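Local coordinates for uncharacterized protein AF_0924 (Archaeoglobus fulgidus, PDB 3DT5) that is of unknown function but is probably anchored in the cell membrane, with a mainly helical C-terminal domain that carries a bound calcium ion, at residues V65-F70 with F91-E96; A97-W102 with P126-G131; E104-L109 with S121-P126. All blocks are in the same frame, centred on the assembly; numbering follows the deposited sequence. Where two conformers were deposited one is given.

Contact 1 (V65-F70 with F91-E96); sequences VLPMHF and FEQWKE
Pro-67 and Phe-70 hold the indole of Trp-94 between them, one on each face, where the loop after helix 60-65 passes over the long helix 88-116 of this mainly helical domain. The motif is a proline-tryptophan CH-pi contact backed by an edge-to-face (T-shaped) aromatic pair. Pro-67 CG stands over the five-membered ring, 3.6 Å from its centroid and 20° off the normal, and comes within 3.4 Å of Trp-94 NE1. On the opposite face Phe-70 turns its edge in: its ring centroid is 5.4 Å from that of the six-membered ring, with the planes at 74°, and CD1 of Phe-70 lies 3.8 Å from Trp-94 CE2. The CB bond of Phe-70 points at the helix, and CB itself touches Trp-94 CZ2. Leu-66 CD1 adds a looser touch at Trp-94 CZ3, 4.2 Å. Trp-94 NE1 is buried without a polar partner; His-69 O lies near the indole plane but 4.0 Å away. An alanine in place of Trp-94 would probably open a gap between Pro-67 and Phe-70 and take away the face that each packs on. Phe-34 stacks on Trp-94 and also meets Phe-70 edge-to-face, and Ile-51 of helix 43-52 touches both. Toward the Val-65 end of the loop one water donates to Val-65 O and Gln-93 O, each at 2.8 Å.

Contact 2 (A97-W102 with P126-G131); sequences ALDVLW and PDWLIG
Leu-98 packs on one face of the Trp-128 indole, the two side chains running alongside in opposite senses. Leu-98 CB sits over the indole, 3.7 Å from the centroid of the five-membered ring, a CH-pi contact. CG of Leu-98 is anti to the carbonyl carbon, and beyond it CD1 reaches both Trp-128 CG at 3.9 Å and Ile-130 CG2 at 4.2 Å. The indole NE1 donates to Asp-99 OD1 at 3.0 Å, with an N-H...O angle of 161°. The oxygen lies almost in the ring plane, whereas NE1 meets the carboxylate from above, 40° out of its plane. Lys-125 forms a salt bridge to the same OD1, so this oxygen is gripped by two donors. Trp-102 CB packs at the indole's edge, 3.9 Å from Trp-128 CZ2. Trp-102 CG is anti to the backbone N; its side chain and that of Pro-126 reach toward each other tip to tip, and Pro-126 CD ends over the face of the six-membered ring (CH-pi), 3.6 Å from Trp-102 CZ3. The returning segment lies against helix 88-116, with Pro-126 touching Ser-35 of helix 16-35, and an inverse gamma turn centred on Leu-129 leads it into strand 130-131, which pairs with strand 83-85.

Contact 3 (E104-L109 with S121-P126); sequences EFLEVL and SLPEKP
Leu-109 and Pro-123 reach toward each other tip to tip, and the leucine can be traced outward from the helix. Its CB lies 4.0 Å from Leu-122 CD2, the methyl that comes alongside from the facing segment. CG stands over one face of the Phe-105 ring one helical turn earlier, 3.8 Å above the plane and displaced toward the rim. CD1 goes furthest across: it is 3.6 Å from Pro-123 CD, 4.1 Å from Pro-123 CG and 3.9 Å from Leu-122 CD2, resting against both the proline ring and the leucine methyl. Chi1 of Leu-109 is -92°, turned well away from the staggered position, a twist that suggests some cost in bringing CG into this place. In the fold, an extended segment with a backbone close to polyproline II from Pro-123 to Pro-126 packs along the helix it follows: segment 121-126 comes after helix 88-116 and a turn of the chain, and runs back roughly antiparallel to it. Leu-106 serves the same two partners from about one turn earlier on the helix, its CD2 lying 4.1 Å from Pro-123 CD and 4.2 Å from Leu-122 CD2. The pyrrolidine ring is touched by a third side chain as well, Phe-105 CE2 approaching its CG at 3.8 Å. Behind this layer Phe-105 packs on Tyr-27 and Ile-31 of helix 16-35, while Pro-123 also rests on Trp-102.

In the fold
Helix 88-116 contributes one segment to every contact, 91-96, 97-102 and 104-109 following each other along it. Contact 1 joins it to the loop before strand 74-75, near the calcium site; contacts 2 and 3 join it to the chain that returns after it. Contact 1 is complete before contact 2 begins, and contact 3 falls within the loop that contact 2 closes. Centres of contacts 1 and 2 lie about 10 Å apart, those of 2 and 3 about 12 Å, and those of 1 and 3 about 20 Å. Contacts 2 and 3 share Pro-126 and are joined by the Asp-99 to Lys-125 salt bridge. The returning chain lies along the helix up to strand 130-131, an outer strand of the small mixed sheet.

Contact 1 (V65-F70 with F91-E96)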
loop_
_atom_site.group_PDB
_atom_site.type_symbol
_atom_site.label_atom_id
_atom_site.label_comp_id
_atom_site.label_asym_id
_atom_site.label_seq_id
_atom_site.Cartn_x
_atom_site.Cartn_y
_atom_site.Cartn_z
ATOM N N VAL A 65 -2.009 -12.122 -2.003
ATOM C CA VAL A 65 -0.944 -11.703 -2.927
ATOM C C VAL A 65 0.067 -10.778 -2.282
ATOM O O VAL A 65 1.117 -10.522 -2.863
ATOM C CB VAL A 65 -1.505 -11.028 -4.260
ATOM C CG1 VAL A 65 -2.389 -12.031 -5.054
ATOM C CG2 VAL A 65 -2.307 -9.776 -3.936
ATOM N N LEU A 66 -0.216 -10.268 -1.082
ATOM C CA LEU A 66 0.673 -9.260 -0.493
ATOM C C LEU A 66 1.970 -9.945 -0.019
ATOM O O LEU A 66 1.884 -10.904 0.776
ATOM C CB LEU A 66 -0.018 -8.579 0.709
ATOM C CG LEU A 66 0.754 -7.470 1.453
ATOM C CD1 LEU A 66 0.926 -6.215 0.527
ATOM C CD2 LEU A 66 -0.015 -7.123 2.763
ATOM N N PRO A 67 3.160 -9.509 -0.514
ATOM C CA PRO A 67 4.404 -10.136 -0.069
ATOM C C PRO A 67 4.616 -9.979 1.455
ATOM O O PRO A 67 4.074 -9.053 2.085
ATOM C CB PRO A 67 5.506 -9.321 -0.813
ATOM C CG PRO A 67 4.774 -8.781 -2.074
ATOM C CD PRO A 67 3.414 -8.434 -1.496
HETATM N N MSE A 68 5.395 -10.903 2.015
HETATM C CA MSE A 68 5.717 -10.937 3.442
HETATM C C MSE A 68 6.957 -10.122 3.780
HETATM O O MSE A 68 7.177 -9.762 4.932
HETATM C CB MSE A 68 6.071 -12.378 3.829
HETATM C CG MSE A 68 5.612 -12.737 5.200
HETATM SE SE MSE A 68 3.695 -12.980 5.046
HETATM C CE MSE A 68 3.535 -13.481 3.143
ATOM N N HIS A 69 7.788 -9.898 2.777
ATOM C CA HIS A 69 9.116 -9.329 2.950
ATOM C C HIS A 69 9.317 -8.216 1.943
ATOM O O HIS A 69 8.798 -8.288 0.844
ATOM C CB HIS A 69 10.202 -10.381 2.722
ATOM C CG HIS A 69 10.159 -11.523 3.686
ATOM N ND1 HIS A 69 10.485 -11.387 5.017
ATOM C CD2 HIS A 69 9.833 -12.828 3.515
ATOM C CE1 HIS A 69 10.350 -12.553 5.628
ATOM N NE2 HIS A 69 9.944 -13.443 4.743
ATOM N N PHE A 70 10.080 -7.191 2.296
ATOM C CA PHE A 70 10.263 -6.069 1.361
ATOM C C PHE A 70 11.679 -5.455 1.447
ATOM O O PHE A 70 12.282 -5.173 0.408
ATOM C CB PHE A 70 9.234 -4.956 1.615
ATOM C CG PHE A 70 9.508 -3.702 0.809
ATOM C CD1 PHE A 70 9.274 -3.689 -0.565
ATOM C CD2 PHE A 70 10.062 -2.571 1.418
ATOM C CE1 PHE A 70 9.565 -2.532 -1.327
ATOM C CE2 PHE A 70 10.357 -1.417 0.652
ATOM C CZ PHE A 70 10.091 -1.424 -0.718
ATOM N N PHE A 91 9.530 -7.216 -8.288
ATOM C CA PHE A 91 8.852 -6.071 -8.893
ATOM C C PHE A 91 7.438 -6.499 -9.342
ATOM O O PHE A 91 6.460 -5.790 -9.111
ATOM C CB PHE A 91 9.664 -5.563 -10.099
ATOM C CG PHE A 91 8.894 -4.633 -10.990
ATOM C CD1 PHE A 91 8.792 -3.272 -10.681
ATOM C CD2 PHE A 91 8.258 -5.105 -12.124
ATOM C CE1 PHE A 91 8.052 -2.396 -11.506
ATOM C CE2 PHE A 91 7.532 -4.223 -12.967
ATOM C CZ PHE A 91 7.433 -2.867 -12.645
ATOM N N GLU A 92 7.361 -7.662 -9.998
ATOM C CA GLU A 92 6.092 -8.130 -10.538
ATOM C C GLU A 92 5.103 -8.468 -9.413
ATOM O O GLU A 92 3.900 -8.119 -9.535
ATOM C CB GLU A 92 6.277 -9.309 -11.512
ATOM C CG GLU A 92 7.052 -8.962 -12.797
ATOM C CD GLU A 92 6.348 -7.926 -13.698
ATOM O OE1 GLU A 92 5.117 -7.741 -13.587
ATOM O OE2 GLU A 92 7.027 -7.316 -14.560
ATOM N N GLN A 93 5.589 -9.123 -8.339
ATOM C CA GLN A 93 4.742 -9.453 -7.148
ATOM C C GLN A 93 4.170 -8.177 -6.551
ATOM O O GLN A 93 2.986 -8.101 -6.253
ATOM C CB GLN A 93 5.538 -10.115 -6.018
ATOM C CG GLN A 93 6.029 -11.487 -6.304
ATOM C CD GLN A 93 5.986 -12.373 -5.069
ATOM O OE1 GLN A 93 6.216 -11.913 -3.932
ATOM N NE2 GLN A 93 5.662 -13.661 -5.283
ATOM N N TRP A 94 5.032 -7.181 -6.383
ATOM C CA TRP A 94 4.602 -5.910 -5.801
ATOM C C TRP A 94 3.688 -5.148 -6.717
ATOM O O TRP A 94 2.716 -4.556 -6.250
ATOM C CB TRP A 94 5.803 -5.026 -5.352
ATOM C CG TRP A 94 6.216 -5.389 -3.983
ATOM C CD1 TRP A 94 7.198 -6.252 -3.623
ATOM C CD2 TRP A 94 5.562 -4.978 -2.759
ATOM N NE1 TRP A 94 7.209 -6.400 -2.265
ATOM C CE2 TRP A 94 6.217 -5.633 -1.704
ATOM C CE3 TRP A 94 4.459 -4.152 -2.471
ATOM C CZ2 TRP A 94 5.837 -5.470 -0.354
ATOM C CZ3 TRP A 94 4.072 -3.994 -1.105
ATOM C CH2 TRP A 94 4.772 -4.640 -0.084
ATOM N N LYS A 95 3.949 -5.153 -8.027
ATOM C CA LYS A 95 3.015 -4.449 -8.910
ATOM C C LYS A 95 1.584 -5.042 -8.814
ATOM O O LYS A 95 0.589 -4.336 -8.718
ATOM C CB LYS A 95 3.516 -4.490 -10.350
ATOM C CG LYS A 95 2.689 -3.556 -11.249
ATOM C CD LYS A 95 2.626 -4.022 -12.704
ATOM C CE LYS A 95 1.207 -3.732 -13.262
ATOM N NZ LYS A 95 0.968 -4.492 -14.542
ATOM N N GLU A 96 1.507 -6.365 -8.846
ATOM C CA GLU A 96 0.250 -7.084 -8.713
ATOM C C GLU A 96 -0.433 -6.769 -7.360
ATOM O O GLU A 96 -1.639 -6.512 -7.291
ATOM C CB GLU A 96 0.575 -8.565 -8.856
ATOM C CG GLU A 96 -0.485 -9.505 -8.453
ATOM C CD GLU A 96 -0.141 -10.950 -8.868
ATOM O OE1 GLU A 96 0.606 -11.149 -9.878
ATOM O OE2 GLU A 96 -0.636 -11.877 -8.183
HETATM O O HOH W 1 1.760 -10.472 -5.541
#

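Contact 2 (A97-W102 with P126-G131)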
loop_
_atom_site.group_PDB
_atom_site.type_symbol
_atom_site.label_atom_id
_atom_site.label_comp_id
_atom_site.label_asym_id
_atom_site.label_seq_id
_atom_site.Cartn_x
_atom_site.Cartn_y
_atom_site.Cartn_z
ATOM N N ALA A 97 0.340 -6.800 -6.283
ATOM C CA ALA A 97 -0.227 -6.554 -4.954
ATOM C C ALA A 97 -0.693 -5.110 -4.789
ATOM O O ALA A 97 -1.736 -4.894 -4.173
ATOM C CB ALA A 97 0.760 -6.940 -3.852
ATOM N N LEU A 98 0.076 -4.142 -5.303
ATOM C CA LEU A 98 -0.331 -2.734 -5.224
ATOM C C LEU A 98 -1.648 -2.493 -5.959
ATOM O O LEU A 98 -2.496 -1.742 -5.472
ATOM C CB LEU A 98 0.771 -1.771 -5.741
ATOM C CG LEU A 98 2.014 -1.752 -4.837
ATOM C CD1 LEU A 98 3.171 -1.015 -5.535
ATOM C CD2 LEU A 98 1.671 -1.073 -3.542
ATOM N N ASP A 99 -1.823 -3.155 -7.091
ATOM C CA ASP A 99 -3.088 -3.024 -7.864
ATOM C C ASP A 99 -4.276 -3.589 -7.071
ATOM O O ASP A 99 -5.366 -2.975 -7.019
ATOM C CB ASP A 99 -2.952 -3.693 -9.214
ATOM C CG ASP A 99 -2.142 -2.840 -10.229
ATOM O OD1 ASP A 99 -2.017 -1.576 -10.062
ATOM O OD2 ASP A 99 -1.661 -3.452 -11.217
ATOM N N VAL A 100 -4.059 -4.752 -6.438
ATOM C CA VAL A 100 -5.068 -5.305 -5.501
ATOM C C VAL A 100 -5.310 -4.390 -4.288
ATOM O O VAL A 100 -6.453 -4.187 -3.902
ATOM C CB VAL A 100 -4.721 -6.748 -5.015
ATOM C CG1 VAL A 100 -5.778 -7.253 -4.031
ATOM C CG2 VAL A 100 -4.677 -7.699 -6.227
ATOM N N LEU A 101 -4.245 -3.871 -3.682
ATOM C CA LEU A 101 -4.374 -2.903 -2.594
ATOM C C LEU A 101 -5.266 -1.699 -2.977
ATOM O O LEU A 101 -6.144 -1.251 -2.208
ATOM C CB LEU A 101 -2.967 -2.403 -2.239
ATOM C CG LEU A 101 -2.803 -1.204 -1.263
ATOM C CD1 LEU A 101 -3.175 -1.641 0.124
ATOM C CD2 LEU A 101 -1.307 -0.729 -1.303
ATOM N N TRP A 102 -5.034 -1.167 -4.179
ATOM C CA TRP A 102 -5.808 -0.027 -4.651
ATOM C C TRP A 102 -7.287 -0.433 -4.812
ATOM O O TRP A 102 -8.197 0.260 -4.348
ATOM C CB TRP A 102 -5.255 0.505 -5.982
ATOM C CG TRP A 102 -6.053 1.724 -6.413
ATOM C CD1 TRP A 102 -7.032 1.796 -7.406
ATOM C CD2 TRP A 102 -6.007 3.011 -5.798
ATOM N NE1 TRP A 102 -7.547 3.084 -7.446
ATOM C CE2 TRP A 102 -6.937 3.843 -6.481
ATOM C CE3 TRP A 102 -5.225 3.569 -4.771
ATOM C CZ2 TRP A 102 -7.132 5.187 -6.135
ATOM C CZ3 TRP A 102 -5.430 4.918 -4.430
ATOM C CH2 TRP A 102 -6.368 5.700 -5.117
ATOM N N PRO A 126 -2.953 6.409 -8.297
ATOM C CA PRO A 126 -1.647 7.001 -8.612
ATOM C C PRO A 126 -0.738 6.057 -9.416
ATOM O O PRO A 126 -1.032 4.844 -9.534
ATOM C CB PRO A 126 -1.035 7.256 -7.223
ATOM C CG PRO A 126 -1.566 6.134 -6.396
ATOM C CD PRO A 126 -2.974 5.808 -6.939
ATOM N N ASP A 127 0.350 6.608 -9.958
ATOM C CA ASP A 127 1.425 5.820 -10.534
ATOM C C ASP A 127 2.194 5.199 -9.380
ATOM O O ASP A 127 2.518 5.880 -8.432
ATOM C CB ASP A 127 2.359 6.726 -11.369
ATOM C CG ASP A 127 1.624 7.357 -12.541
ATOM O OD1 ASP A 127 0.676 6.723 -13.035
ATOM O OD2 ASP A 127 1.952 8.488 -12.947
ATOM N N TRP A 128 2.502 3.911 -9.476
ATOM C CA TRP A 128 3.324 3.248 -8.457
ATOM C C TRP A 128 4.789 3.644 -8.688
ATOM O O TRP A 128 5.266 3.638 -9.838
ATOM C CB TRP A 128 3.145 1.747 -8.551
ATOM C CG TRP A 128 1.713 1.335 -8.330
ATOM C CD1 TRP A 128 0.953 0.531 -9.132
ATOM C CD2 TRP A 128 0.878 1.728 -7.226
ATOM N NE1 TRP A 128 -0.312 0.374 -8.582
ATOM C CE2 TRP A 128 -0.382 1.101 -7.414
ATOM C CE3 TRP A 128 1.084 2.505 -6.073
ATOM C CZ2 TRP A 128 -1.431 1.237 -6.482
ATOM C CZ3 TRP A 128 0.033 2.631 -5.131
ATOM C CH2 TRP A 128 -1.204 2.010 -5.359
ATOM N N LEU A 129 5.480 4.027 -7.634
ATOM C CA LEU A 129 6.877 4.478 -7.772
ATOM C C LEU A 129 7.816 3.252 -7.633
ATOM O O LEU A 129 8.559 3.120 -6.649
ATOM C CB LEU A 129 7.194 5.554 -6.741
ATOM C CG LEU A 129 6.398 6.861 -6.953
ATOM C CD1 LEU A 129 6.650 7.815 -5.857
ATOM C CD2 LEU A 129 6.671 7.571 -8.297
ATOM N N ILE A 130 7.719 2.342 -8.605
ATOM C CA ILE A 130 8.456 1.101 -8.562
ATOM C C ILE A 130 9.131 0.848 -9.921
ATOM O O ILE A 130 8.615 1.253 -10.967
ATOM C CB ILE A 130 7.551 -0.091 -8.169
ATOM C CG1 ILE A 130 6.366 -0.289 -9.156
ATOM C CG2 ILE A 130 7.071 0.017 -6.650
ATOM C CD1 ILE A 130 5.611 -1.616 -8.949
ATOM N N GLY A 131 10.265 0.158 -9.902
ATOM C CA GLY A 131 11.016 -0.131 -11.150
ATOM C C GLY A 131 11.959 -1.292 -10.967
ATOM O O GLY A 131 12.231 -1.697 -9.844
#

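Contact 3 (E104-L109 with S121-P126)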
loop_
_atom_site.group_PDB
_atom_site.type_symbol
_atom_site.label_atom_id
_atom_site.label_comp_id
_atom_site.label_asym_id
_atom_site.label_seq_id
_atom_site.Cartn_x
_atom_site.Cartn_y
_atom_site.Cartn_z
ATOM N N GLU A 104 -8.940 -2.803 -3.257
ATOM C CA GLU A 104 -9.514 -2.955 -1.888
ATOM C C GLU A 104 -9.761 -1.609 -1.239
ATOM O O GLU A 104 -10.773 -1.402 -0.609
ATOM C CB GLU A 104 -8.616 -3.730 -0.920
ATOM C CG GLU A 104 -8.610 -5.202 -1.163
ATOM C CD GLU A 104 -8.169 -6.011 0.027
ATOM O OE1 GLU A 104 -8.393 -7.232 -0.083
ATOM O OE2 GLU A 104 -7.562 -5.525 1.040
ATOM N N PHE A 105 -8.783 -0.730 -1.348
ATOM C CA PHE A 105 -8.882 0.615 -0.795
ATOM C C PHE A 105 -10.146 1.312 -1.283
ATOM O O PHE A 105 -10.865 1.877 -0.489
ATOM C CB PHE A 105 -7.618 1.421 -1.147
ATOM C CG PHE A 105 -7.710 2.908 -0.830
ATOM C CD1 PHE A 105 -7.898 3.356 0.479
ATOM C CD2 PHE A 105 -7.600 3.847 -1.857
ATOM C CE1 PHE A 105 -7.956 4.749 0.783
ATOM C CE2 PHE A 105 -7.681 5.261 -1.572
ATOM C CZ PHE A 105 -7.833 5.690 -0.246
ATOM N N LEU A 106 -10.395 1.319 -2.580
ATOM C CA LEU A 106 -11.587 2.009 -3.083
ATOM C C LEU A 106 -12.855 1.368 -2.530
ATOM O O LEU A 106 -13.846 2.058 -2.285
ATOM C CB LEU A 106 -11.666 1.922 -4.596
ATOM C CG LEU A 106 -10.585 2.672 -5.378
ATOM C CD1 LEU A 106 -10.719 2.306 -6.870
ATOM C CD2 LEU A 106 -10.621 4.170 -5.121
ATOM N N GLU A 107 -12.847 0.044 -2.346
ATOM C CA GLU A 107 -14.040 -0.603 -1.787
ATOM C C GLU A 107 -14.195 -0.206 -0.311
ATOM O O GLU A 107 -15.284 0.083 0.152
ATOM C CB GLU A 107 -13.977 -2.136 -1.935
ATOM C CG GLU A 107 -15.151 -2.785 -1.156
ATOM C CD GLU A 107 -15.440 -4.212 -1.581
ATOM O OE1 GLU A 107 -16.105 -4.930 -0.796
ATOM O OE2 GLU A 107 -15.014 -4.614 -2.691
ATOM N N VAL A 108 -13.106 -0.177 0.446
ATOM C CA VAL A 108 -13.213 0.210 1.866
ATOM C C VAL A 108 -13.671 1.669 1.963
ATOM O O VAL A 108 -14.512 2.027 2.817
ATOM C CB VAL A 108 -11.872 -0.042 2.654
ATOM C CG1 VAL A 108 -11.996 0.438 4.125
ATOM C CG2 VAL A 108 -11.544 -1.543 2.658
ATOM N N LEU A 109 -13.157 2.526 1.090
ATOM C CA LEU A 109 -13.669 3.917 1.053
ATOM C C LEU A 109 -15.207 3.934 0.810
ATOM O O LEU A 109 -15.934 4.651 1.514
ATOM C CB LEU A 109 -13.009 4.705 -0.072
ATOM C CG LEU A 109 -11.764 5.479 0.242
ATOM C CD1 LEU A 109 -11.469 6.339 -0.977
ATOM C CD2 LEU A 109 -12.026 6.345 1.499
ATOM N N SER A 121 -16.070 10.902 -2.705
ATOM C CA SER A 121 -15.048 11.487 -3.554
ATOM C C SER A 121 -13.987 10.414 -3.757
ATOM O O SER A 121 -13.093 10.252 -2.920
ATOM C CB SER A 121 -14.455 12.742 -2.912
ATOM O OG SER A 121 -13.582 13.407 -3.809
ATOM N N LEU A 122 -14.108 9.648 -4.840
ATOM C CA LEU A 122 -13.136 8.572 -5.103
ATOM C C LEU A 122 -11.906 9.101 -5.822
ATOM O O LEU A 122 -12.022 9.663 -6.920
ATOM C CB LEU A 122 -13.734 7.355 -5.839
ATOM C CG LEU A 122 -14.661 6.376 -5.092
ATOM C CD1 LEU A 122 -14.849 5.115 -5.909
ATOM C CD2 LEU A 122 -14.178 6.005 -3.695
ATOM N N PRO A 123 -10.723 8.922 -5.199
ATOM C CA PRO A 123 -9.469 9.470 -5.702
ATOM C C PRO A 123 -9.061 8.754 -6.967
ATOM O O PRO A 123 -9.485 7.633 -7.181
ATOM C CB PRO A 123 -8.475 9.181 -4.574
ATOM C CG PRO A 123 -9.047 8.030 -3.808
ATOM C CD PRO A 123 -10.544 8.129 -3.961
ATOM N N GLU A 124 -8.258 9.399 -7.805
ATOM C CA GLU A 124 -7.702 8.795 -9.021
ATOM C C GLU A 124 -6.541 7.873 -8.632
ATOM O O GLU A 124 -5.872 8.115 -7.661
ATOM C CB GLU A 124 -7.191 9.886 -9.959
ATOM C CG GLU A 124 -8.292 10.859 -10.404
ATOM C CD GLU A 124 -9.294 10.210 -11.368
ATOM O OE1 GLU A 124 -10.377 9.733 -10.918
ATOM O OE2 GLU A 124 -9.005 10.186 -12.591
ATOM N N LYS A 125 -6.316 6.806 -9.385
ATOM C CA LYS A 125 -5.255 5.868 -9.032
ATOM C C LYS A 125 -3.886 6.499 -9.275
ATOM O O LYS A 125 -3.659 7.028 -10.364
ATOM C CB LYS A 125 -5.379 4.611 -9.881
ATOM C CG LYS A 125 -4.437 3.491 -9.406
ATOM C CD LYS A 125 -4.631 2.249 -10.271
ATOM C CE LYS A 125 -3.508 1.255 -10.007
ATOM N NZ LYS A 125 -3.903 0.030 -10.771
ATOM N N PRO A 126 -2.953 6.409 -8.297
ATOM C CA PRO A 126 -1.647 7.001 -8.612
ATOM C C PRO A 126 -0.738 6.057 -9.416
ATOM O O PRO A 126 -1.032 4.844 -9.534
ATOM C CB PRO A 126 -1.035 7.256 -7.223
ATOM C CG PRO A 126 -1.566 6.134 -6.396
ATOM C CD PRO A 126 -2.974 5.808 -6.939
#